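Local coordinates for E3 ubiquitin-protein ligase RNF31 (PDB 5Y3T) that acts as a RING-type E3 ubiquitin ligase whose helical UBA region packs against other protein chains, at residues L68-C73 / A119-G124; V30-Q35 / A79-H84; H103-L108 / R129-L134. All blocks are in the same frame, centred on the assembly; numbering follows the deposited sequence.

Contact 1 of 3, residues L68-C73 / A119-G124; sequences LGAFSC and ALFQHG
Phe-121, near the end of helix 116-122, reaches out to the loop that precedes helix 73-82. Its CG is anti to the backbone N (chi1 176°), which carries the ring to the backbone of residues 70-72. Ala-70 O lies 3.3 Å from Phe-121 CD1 and comes in obliquely. Phe-71 O stands at the ring edge, close to the ring plane, 3.8 Å from Phe-121 CE1. Ser-72 N approaches the edge too, 3.8 Å from Phe-121 CD1. The ring therefore meets mainly peptide atoms, and the touch is van der Waals. Ala-70 adds a methyl, with CB 4.2 Å from Phe-121 CD1. Ala-70 O is hydrogen-bonded to Arg-98, which also makes a cation-pi contact with Phe-71.

Ser-72 works at both ends of the contact. Its CB sits 4.0 Å from Phe-121 CD1. Its OG takes the crowded position between the backbone N and the carbonyl carbon (chi1 56°) and rests 3.5 Å from Gly-124 CA. That hydroxyl is hydrogen-bonded to Glu-75 and caps a backbone N of the helix it precedes. Gly-124 has positive phi (59°), which suits glycine. The arrangement joins two classical helix ends: the serine N-cap that starts helix 73-82 and the Schellman motif that finishes helix 116-122.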
loop_
_atom_site.group_PDB
_atom_site.type_symbol
_atom_site.label_atom_id
_atom_site.label_comp_id
_atom_site.label_asym_id
_atom_site.label_seq_id
_atom_site.Cartn_x
_atom_site.Cartn_y
_atom_site.Cartn_z
ATOM N N LEU B 68 -3.562 -18.942 9.352
ATOM C CA LEU B 68 -3.162 -17.541 9.462
ATOM C C LEU B 68 -3.639 -16.834 10.716
ATOM O O LEU B 68 -3.489 -15.609 10.868
ATOM C CB LEU B 68 -3.636 -16.789 8.214
ATOM C CG LEU B 68 -2.831 -17.195 6.976
ATOM C CD1 LEU B 68 -3.347 -16.480 5.738
ATOM C CD2 LEU B 68 -1.346 -16.924 7.193
ATOM N N GLY B 69 -4.208 -17.595 11.636
ATOM C CA GLY B 69 -4.633 -17.014 12.876
ATOM C C GLY B 69 -5.900 -16.258 12.622
ATOM O O GLY B 69 -6.572 -16.456 11.612
ATOM N N ALA B 70 -6.185 -15.353 13.540
ATOM C CA ALA B 70 -7.463 -14.709 13.629
ATOM C C ALA B 70 -7.298 -13.321 13.060
ATOM O O ALA B 70 -6.326 -12.638 13.358
ATOM C CB ALA B 70 -7.899 -14.638 15.088
ATOM N N PHE B 71 -8.305 -12.897 12.309
ATOM C CA PHE B 71 -8.336 -11.604 11.646
ATOM C C PHE B 71 -9.056 -10.570 12.489
ATOM O O PHE B 71 -10.098 -10.864 13.105
ATOM C CB PHE B 71 -8.981 -11.764 10.253
ATOM C CG PHE B 71 -8.198 -12.712 9.352
ATOM C CD1 PHE B 71 -8.397 -14.084 9.422
ATOM C CD2 PHE B 71 -7.223 -12.220 8.475
ATOM C CE1 PHE B 71 -7.648 -14.960 8.634
ATOM C CE2 PHE B 71 -6.465 -13.083 7.693
ATOM C CZ PHE B 71 -6.673 -14.455 7.772
ATOM N N SER B 72 -8.484 -9.364 12.513
ATOM C CA SER B 72 -9.030 -8.221 13.227
ATOM C C SER B 72 -9.968 -7.435 12.336
ATOM O O SER B 72 -9.893 -7.527 11.126
ATOM C CB SER B 72 -7.903 -7.287 13.686
ATOM O OG SER B 72 -7.114 -6.871 12.592
ATOM N N CYS B 73 -10.834 -6.641 12.965
ATOM C CA CYS B 73 -11.783 -5.759 12.290
ATOM C C CYS B 73 -11.028 -4.748 11.483
ATOM O O CYS B 73 -11.462 -4.404 10.436
ATOM C CB CYS B 73 -12.672 -4.994 13.299
ATOM S SG CYS B 73 -13.436 -5.998 14.607
ATOM N N ALA B 119 0.645 -11.020 17.451
ATOM C CA ALA B 119 1.028 -9.592 17.315
ATOM C C ALA B 119 0.387 -8.855 16.137
ATOM O O ALA B 119 0.127 -7.660 16.233
ATOM C CB ALA B 119 2.539 -9.459 17.207
ATOM N N LEU B 120 0.184 -9.554 15.017
ATOM C CA LEU B 120 -0.527 -8.973 13.901
ATOM C C LEU B 120 -1.991 -8.731 14.260
ATOM O O LEU B 120 -2.523 -7.658 13.995
ATOM C CB LEU B 120 -0.373 -9.822 12.616
ATOM C CG LEU B 120 0.964 -9.593 11.912
ATOM C CD1 LEU B 120 1.183 -10.585 10.800
ATOM C CD2 LEU B 120 1.105 -8.161 11.396
ATOM N N PHE B 121 -2.633 -9.717 14.862
ATOM C CA PHE B 121 -4.013 -9.546 15.375
ATOM C C PHE B 121 -4.078 -8.417 16.401
ATOM O O PHE B 121 -4.929 -7.500 16.294
ATOM C CB PHE B 121 -4.570 -10.865 15.983
ATOM C CG PHE B 121 -5.929 -10.719 16.608
ATOM C CD1 PHE B 121 -7.063 -10.604 15.821
ATOM C CD2 PHE B 121 -6.073 -10.643 17.992
ATOM C CE1 PHE B 121 -8.320 -10.439 16.405
ATOM C CE2 PHE B 121 -7.322 -10.464 18.576
ATOM C CZ PHE B 121 -8.446 -10.376 17.788
ATOM N N GLN B 122 -3.177 -8.473 17.381
ATOM C CA GLN B 122 -3.116 -7.462 18.457
ATOM C C GLN B 122 -3.040 -6.029 17.932
ATOM O O GLN B 122 -3.636 -5.136 18.530
ATOM C CB GLN B 122 -1.956 -7.758 19.445
ATOM C CG GLN B 122 -2.174 -7.322 20.889
ATOM C CD GLN B 122 -3.402 -7.993 21.531
ATOM O OE1 GLN B 122 -3.582 -9.214 21.450
ATOM N NE2 GLN B 122 -4.257 -7.189 22.147
ATOM N N HIS B 123 -2.361 -5.803 16.801
ATOM C CA HIS B 123 -2.154 -4.430 16.278
ATOM C C HIS B 123 -2.887 -4.040 15.004
ATOM O O HIS B 123 -2.421 -3.169 14.261
ATOM C CB HIS B 123 -0.666 -4.241 16.084
ATOM C CG HIS B 123 0.048 -4.155 17.367
ATOM N ND1 HIS B 123 0.550 -5.265 17.997
ATOM C CD2 HIS B 123 0.232 -3.114 18.208
ATOM C CE1 HIS B 123 1.070 -4.904 19.152
ATOM N NE2 HIS B 123 0.876 -3.609 19.311
ATOM N N GLY B 124 -4.026 -4.684 14.746
ATOM C CA GLY B 124 -4.843 -4.422 13.549
ATOM C C GLY B 124 -4.171 -4.633 12.195
ATOM O O GLY B 124 -4.520 -3.983 11.228
#

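Contact 2 of 3, residues V30-Q35 / A79-H84; sequences VFSALQ and AWLDRH
Ser-32 OG is held by one hydrogen bond, to the backbone Glu-28 O one turn earlier in its own helix. The hydroxyl is anti to the carbonyl carbon and beside the backbone N (chi1 -67°). Two packing contacts close around it. His-84 CA lies 3.3 Å from Ser-32 OG, and Leu-81 CD2 lies 3.5 Å from the same oxygen. The serine CB faces the indole obliquely, 3.7 Å from Trp-80 NE1. This small residue lets helix 27-37 come close to the end of helix 73-82: the CA atoms of Ser-32 and His-84 are 4.4 Å apart.

His-84 has positive phi and is the C-prime residue of a Schellman motif. Its ring offers a face to the edge of Phe-31 in an offset edge-to-face pair, with planes at 82°. The closest atoms are Phe-31 CE2 and His-84 ND1, 3.4 Å apart. Gln-35 CG lies over one face of the Phe-31 ring, and Gln-35 CB is 3.5 Å from His-84 O. An alanine here in place of His-84 would remove the imidazole face and would probably loosen the packing of Phe-31 against the end of helix 73-82.

The contact is thus held by close packing and one aromatic pair, while its buried hydroxyl is satisfied within its own helix.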
loop_
_atom_site.group_PDB
_atom_site.type_symbol
_atom_site.label_atom_id
_atom_site.label_comp_id
_atom_site.label_asym_id
_atom_site.label_seq_id
_atom_site.Cartn_x
_atom_site.Cartn_y
_atom_site.Cartn_z
ATOM N N VAL B 30 -18.502 5.344 1.754
ATOM C CA VAL B 30 -19.763 5.663 1.122
ATOM C C VAL B 30 -19.909 4.777 -0.100
ATOM O O VAL B 30 -20.910 4.118 -0.234
ATOM C CB VAL B 30 -19.887 7.163 0.746
ATOM C CG1 VAL B 30 -21.104 7.443 -0.144
ATOM C CG2 VAL B 30 -20.008 7.984 2.004
ATOM N N PHE B 31 -18.896 4.736 -0.962
ATOM C CA PHE B 31 -19.019 3.992 -2.208
ATOM C C PHE B 31 -19.140 2.461 -1.987
ATOM O O PHE B 31 -19.893 1.801 -2.686
ATOM C CB PHE B 31 -17.844 4.314 -3.113
ATOM C CG PHE B 31 -17.930 3.674 -4.455
ATOM C CD1 PHE B 31 -18.869 4.128 -5.402
ATOM C CD2 PHE B 31 -17.058 2.635 -4.805
ATOM C CE1 PHE B 31 -18.949 3.558 -6.669
ATOM C CE2 PHE B 31 -17.128 2.057 -6.081
ATOM C CZ PHE B 31 -18.072 2.524 -7.018
ATOM N N SER B 32 -18.386 1.934 -1.024
ATOM C CA SER B 32 -18.427 0.525 -0.651
ATOM C C SER B 32 -19.811 0.105 -0.196
ATOM O O SER B 32 -20.295 -0.982 -0.580
ATOM C CB SER B 32 -17.413 0.221 0.457
ATOM O OG SER B 32 -16.080 0.386 -0.034
ATOM N N ALA B 33 -20.449 0.997 0.574
ATOM C CA ALA B 33 -21.825 0.824 0.983
ATOM C C ALA B 33 -22.789 0.786 -0.195
ATOM O O ALA B 33 -23.618 -0.134 -0.276
ATOM C CB ALA B 33 -22.216 1.902 1.930
ATOM N N LEU B 34 -22.665 1.772 -1.090
ATOM C CA LEU B 34 -23.465 1.867 -2.311
ATOM C C LEU B 34 -23.346 0.599 -3.151
ATOM O O LEU B 34 -24.351 0.031 -3.554
ATOM C CB LEU B 34 -23.080 3.090 -3.149
ATOM C CG LEU B 34 -23.387 4.499 -2.557
ATOM C CD1 LEU B 34 -22.889 5.671 -3.414
ATOM C CD2 LEU B 34 -24.872 4.652 -2.311
ATOM N N GLN B 35 -22.130 0.141 -3.387
ATOM C CA GLN B 35 -21.904 -1.059 -4.223
ATOM C C GLN B 35 -22.466 -2.347 -3.623
ATOM O O GLN B 35 -23.062 -3.130 -4.351
ATOM C CB GLN B 35 -20.415 -1.304 -4.413
ATOM C CG GLN B 35 -19.718 -0.221 -5.173
ATOM C CD GLN B 35 -20.108 -0.288 -6.599
ATOM O OE1 GLN B 35 -21.005 0.413 -7.020
ATOM N NE2 GLN B 35 -19.452 -1.154 -7.352
ATOM N N ALA B 79 -9.576 -4.319 3.923
ATOM C CA ALA B 79 -9.825 -5.164 2.734
ATOM C C ALA B 79 -11.174 -4.868 2.062
ATOM O O ALA B 79 -11.249 -4.645 0.862
ATOM C CB ALA B 79 -9.705 -6.641 3.092
ATOM N N TRP B 80 -12.237 -4.886 2.847
ATOM C CA TRP B 80 -13.554 -4.431 2.406
ATOM C C TRP B 80 -13.471 -3.121 1.618
ATOM O O TRP B 80 -13.981 -2.991 0.523
ATOM C CB TRP B 80 -14.459 -4.323 3.635
ATOM C CG TRP B 80 -15.669 -3.475 3.483
ATOM C CD1 TRP B 80 -15.853 -2.163 3.882
ATOM C CD2 TRP B 80 -16.884 -3.885 2.933
ATOM N NE1 TRP B 80 -17.132 -1.729 3.582
ATOM C CE2 TRP B 80 -17.781 -2.773 2.996
ATOM C CE3 TRP B 80 -17.315 -5.080 2.397
ATOM C CZ2 TRP B 80 -19.031 -2.838 2.537
ATOM C CZ3 TRP B 80 -18.531 -5.144 1.955
ATOM C CH2 TRP B 80 -19.401 -4.028 2.007
ATOM N N LEU B 81 -12.776 -2.163 2.168
ATOM C CA LEU B 81 -12.691 -0.844 1.568
ATOM C C LEU B 81 -11.757 -0.738 0.396
ATOM O O LEU B 81 -12.030 0.051 -0.493
ATOM C CB LEU B 81 -12.264 0.204 2.600
ATOM C CG LEU B 81 -13.286 0.565 3.679
ATOM C CD1 LEU B 81 -12.715 1.732 4.436
ATOM C CD2 LEU B 81 -14.645 0.932 3.110
ATOM N N ASP B 82 -10.660 -1.491 0.358
ATOM C CA ASP B 82 -9.777 -1.409 -0.818
ATOM C C ASP B 82 -10.413 -2.076 -2.038
ATOM O O ASP B 82 -10.116 -1.683 -3.166
ATOM C CB ASP B 82 -8.379 -1.960 -0.530
ATOM C CG ASP B 82 -7.626 -1.128 0.530
ATOM O OD1 ASP B 82 -7.955 0.068 0.808
ATOM O OD2 ASP B 82 -6.707 -1.709 1.122
ATOM N N ARG B 83 -11.352 -3.004 -1.807
ATOM C CA ARG B 83 -12.059 -3.643 -2.872
ATOM C C ARG B 83 -13.465 -3.094 -2.985
ATOM O O ARG B 83 -14.349 -3.728 -3.571
ATOM C CB ARG B 83 -12.056 -5.151 -2.656
ATOM C CG ARG B 83 -10.664 -5.759 -2.538
ATOM C CD ARG B 83 -9.670 -5.313 -3.621
ATOM N NE ARG B 83 -10.190 -5.493 -4.977
ATOM C CZ ARG B 83 -9.659 -4.977 -6.090
ATOM N NH1 ARG B 83 -8.574 -4.205 -6.064
ATOM N NH2 ARG B 83 -10.232 -5.245 -7.251
ATOM N N HIS B 84 -13.693 -1.905 -2.463
ATOM C CA HIS B 84 -14.981 -1.244 -2.722
ATOM C C HIS B 84 -16.220 -2.075 -2.458
ATOM O O HIS B 84 -17.189 -1.961 -3.183
ATOM C CB HIS B 84 -15.023 -0.706 -4.158
ATOM C CG HIS B 84 -14.112 0.454 -4.364
ATOM N ND1 HIS B 84 -13.926 1.051 -5.592
ATOM C CD2 HIS B 84 -13.322 1.128 -3.486
ATOM C CE1 HIS B 84 -13.059 2.036 -5.464
ATOM N NE2 HIS B 84 -12.698 2.120 -4.193
#

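Contact 3 of 3, residues H103-L108 / R129-L134; sequences HELQSL and RALTEL
Leu-105 overlaps three side chains of helix 127-145 with its two methyls. Its CG is anti to the carbonyl carbon and beside the backbone N (chi1 -72°), so the fork points across to the other helix. One branch, Leu-105 CD2, meets Leu-131 CD1 at 3.9 Å, the closest approach of the contact. The other branch divides its touch. Leu-105 CD1 is 4.3 Å from Ala-130 CB and 4.4 Å from Leu-134 CD1. Leu-131 has CG anti to its backbone N (chi1 -168°), and the two leucines cross obliquely. Its second methyl, Leu-131 CD2, lies 4.2 Å from Leu-108 CD2.

The axes of segments 103-107 and 129-134 run in roughly the same direction, cross at -34° and come within 11.4 Å. The leucine tips bridge the gap while the backbones stay apart. Leu-120 of helix 116-122 packs on both Leu-105 and Ala-130, and so adds a third helix to this core. Three helices meeting through apolar side chains are consistent with the small helical bundle of a UBA-type domain.

Leu-108 is the first residue to leave the helix. One turn back, Glu-104 O accepts two bonds. Ser-107 OG donates to Glu-104 O at 3.0 Å, in the carbonyl plane and on a lone pair. Leu-108 N also donates to Glu-104 O, again at 3.0 Å. Leu-108 and Leu-131 each pack on an aromatic side chain of another protein's chain. Outside the two segments, Glu-104 OE2 pairs with a basic side chain of that same partner chain.

The chemistry across the two helices is purely apolar. Complementary methyl packing holds them, and the polar bonds serve the helix end and the partner protein.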
loop_
_atom_site.group_PDB
_atom_site.type_symbol
_atom_site.label_atom_id
_atom_site.label_comp_id
_atom_site.label_asym_id
_atom_site.label_seq_id
_atom_site.Cartn_x
_atom_site.Cartn_y
_atom_site.Cartn_z
ATOM N N HIS B 103 4.791 -13.645 6.054
ATOM C CA HIS B 103 5.978 -13.935 5.254
ATOM C C HIS B 103 7.067 -12.885 5.519
ATOM O O HIS B 103 8.203 -13.253 5.682
ATOM C CB HIS B 103 5.620 -14.030 3.781
ATOM C CG HIS B 103 6.800 -14.196 2.886
ATOM N ND1 HIS B 103 7.254 -15.432 2.481
ATOM C CD2 HIS B 103 7.616 -13.281 2.306
ATOM C CE1 HIS B 103 8.305 -15.275 1.696
ATOM N NE2 HIS B 103 8.540 -13.980 1.569
ATOM N N GLU B 104 6.729 -11.605 5.619
ATOM C CA GLU B 104 7.759 -10.625 5.961
ATOM C C GLU B 104 8.313 -10.794 7.386
ATOM O O GLU B 104 9.537 -10.801 7.600
ATOM C CB GLU B 104 7.281 -9.193 5.798
ATOM C CG GLU B 104 8.436 -8.293 5.345
ATOM C CD GLU B 104 8.191 -6.806 5.518
ATOM O OE1 GLU B 104 7.019 -6.381 5.694
ATOM O OE2 GLU B 104 9.194 -6.054 5.475
ATOM N N LEU B 105 7.423 -10.902 8.370
ATOM C CA LEU B 105 7.882 -11.011 9.737
ATOM C C LEU B 105 8.774 -12.235 9.915
ATOM O O LEU B 105 9.740 -12.182 10.668
ATOM C CB LEU B 105 6.720 -10.992 10.714
ATOM C CG LEU B 105 6.103 -9.589 10.820
ATOM C CD1 LEU B 105 4.830 -9.640 11.631
ATOM C CD2 LEU B 105 7.053 -8.572 11.439
ATOM N N GLN B 106 8.465 -13.303 9.189
ATOM C CA GLN B 106 9.273 -14.517 9.156
ATOM C C GLN B 106 10.691 -14.290 8.655
ATOM O O GLN B 106 11.645 -14.778 9.231
ATOM C CB GLN B 106 8.604 -15.526 8.235
ATOM C CG GLN B 106 9.403 -16.797 7.978
ATOM C CD GLN B 106 8.614 -18.003 8.384
ATOM O OE1 GLN B 106 7.954 -18.638 7.554
ATOM N NE2 GLN B 106 8.606 -18.284 9.691
ATOM N N SER B 107 10.811 -13.560 7.571
ATOM C CA SER B 107 12.108 -13.266 6.990
ATOM C C SER B 107 12.911 -12.306 7.885
ATOM O O SER B 107 14.129 -12.301 7.859
ATOM C CB SER B 107 11.942 -12.716 5.554
ATOM O OG SER B 107 11.629 -11.325 5.554
ATOM N N LEU B 108 12.219 -11.517 8.695
ATOM C CA LEU B 108 12.851 -10.605 9.643
ATOM C C LEU B 108 13.147 -11.225 10.999
ATOM O O LEU B 108 13.439 -10.478 11.926
ATOM C CB LEU B 108 11.968 -9.353 9.829
ATOM C CG LEU B 108 12.256 -8.183 8.881
ATOM C CD1 LEU B 108 12.603 -8.607 7.448
ATOM C CD2 LEU B 108 11.083 -7.214 8.915
ATOM N N ARG B 129 4.099 -1.843 13.878
ATOM C CA ARG B 129 3.817 -2.006 15.323
ATOM C C ARG B 129 3.974 -3.408 15.841
ATOM O O ARG B 129 4.391 -3.569 16.983
ATOM C CB ARG B 129 2.448 -1.486 15.695
ATOM C CG ARG B 129 2.465 0.019 15.765
ATOM C CD ARG B 129 1.101 0.592 16.010
ATOM N NE ARG B 129 1.140 2.037 15.840
ATOM C CZ ARG B 129 0.105 2.850 16.019
ATOM N NH1 ARG B 129 -1.083 2.364 16.386
ATOM N NH2 ARG B 129 0.268 4.160 15.832
ATOM N N ALA B 130 3.671 -4.422 15.038
ATOM C CA ALA B 130 3.972 -5.813 15.467
ATOM C C ALA B 130 5.492 -6.056 15.649
ATOM O O ALA B 130 5.928 -6.598 16.655
ATOM C CB ALA B 130 3.376 -6.814 14.493
ATOM N N LEU B 131 6.300 -5.623 14.686
ATOM C CA LEU B 131 7.773 -5.755 14.757
ATOM C C LEU B 131 8.397 -5.123 16.016
ATOM O O LEU B 131 9.256 -5.733 16.670
ATOM C CB LEU B 131 8.380 -5.083 13.535
ATOM C CG LEU B 131 9.844 -5.328 13.257
ATOM C CD1 LEU B 131 10.135 -6.804 13.055
ATOM C CD2 LEU B 131 10.189 -4.519 12.022
ATOM N N THR B 132 7.949 -3.901 16.325
ATOM C CA THR B 132 8.262 -3.203 17.572
ATOM C C THR B 132 8.016 -4.153 18.740
ATOM O O THR B 132 8.977 -4.512 19.418
ATOM C CB THR B 132 7.456 -1.890 17.746
ATOM O OG1 THR B 132 7.722 -1.005 16.658
ATOM C CG2 THR B 132 7.850 -1.144 19.022
ATOM N N GLU B 133 6.771 -4.624 18.904
ATOM C CA GLU B 133 6.374 -5.432 20.085
ATOM C C GLU B 133 7.171 -6.748 20.220
ATOM O O GLU B 133 7.635 -7.088 21.279
ATOM C CB GLU B 133 4.840 -5.708 20.097
ATOM C CG GLU B 133 4.229 -5.853 21.513
ATOM C CD GLU B 133 2.898 -6.620 21.549
ATOM O OE1 GLU B 133 1.894 -6.086 22.095
ATOM O OE2 GLU B 133 2.835 -7.762 21.026
ATOM N N LEU B 134 7.359 -7.445 19.114
ATOM C CA LEU B 134 8.131 -8.693 19.044
ATOM C C LEU B 134 9.612 -8.590 19.404
ATOM O O LEU B 134 10.241 -9.595 19.747
ATOM C CB LEU B 134 8.039 -9.262 17.613
ATOM C CG LEU B 134 6.717 -9.946 17.237
ATOM C CD1 LEU B 134 6.498 -9.996 15.732
ATOM C CD2 LEU B 134 6.661 -11.353 17.810
#

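Overall arrangement
All three contacts lie in the all-helical UBA region. Contacts 1 and 3 are neighbours, with centres about 13 Å apart. They touch where the end of helix 116-122 meets helix 127-145, through pairs such as His-123 with Arg-129. Contact 2 is further off, its centre about 21 Å from that of contact 1 and about 29 Å from that of contact 3. Contacts 2 and 3 lie on opposite sides of the chain's centre. Along the chain, contact 2 closes before contact 3 opens, whereas contact 1 alternates with both. Helix 73-82 starts at contact 1 and ends at contact 2. Contact 1 joins the loop before that helix to the end of helix 116-122. Contacts 2 and 3 both border chains of other proteins.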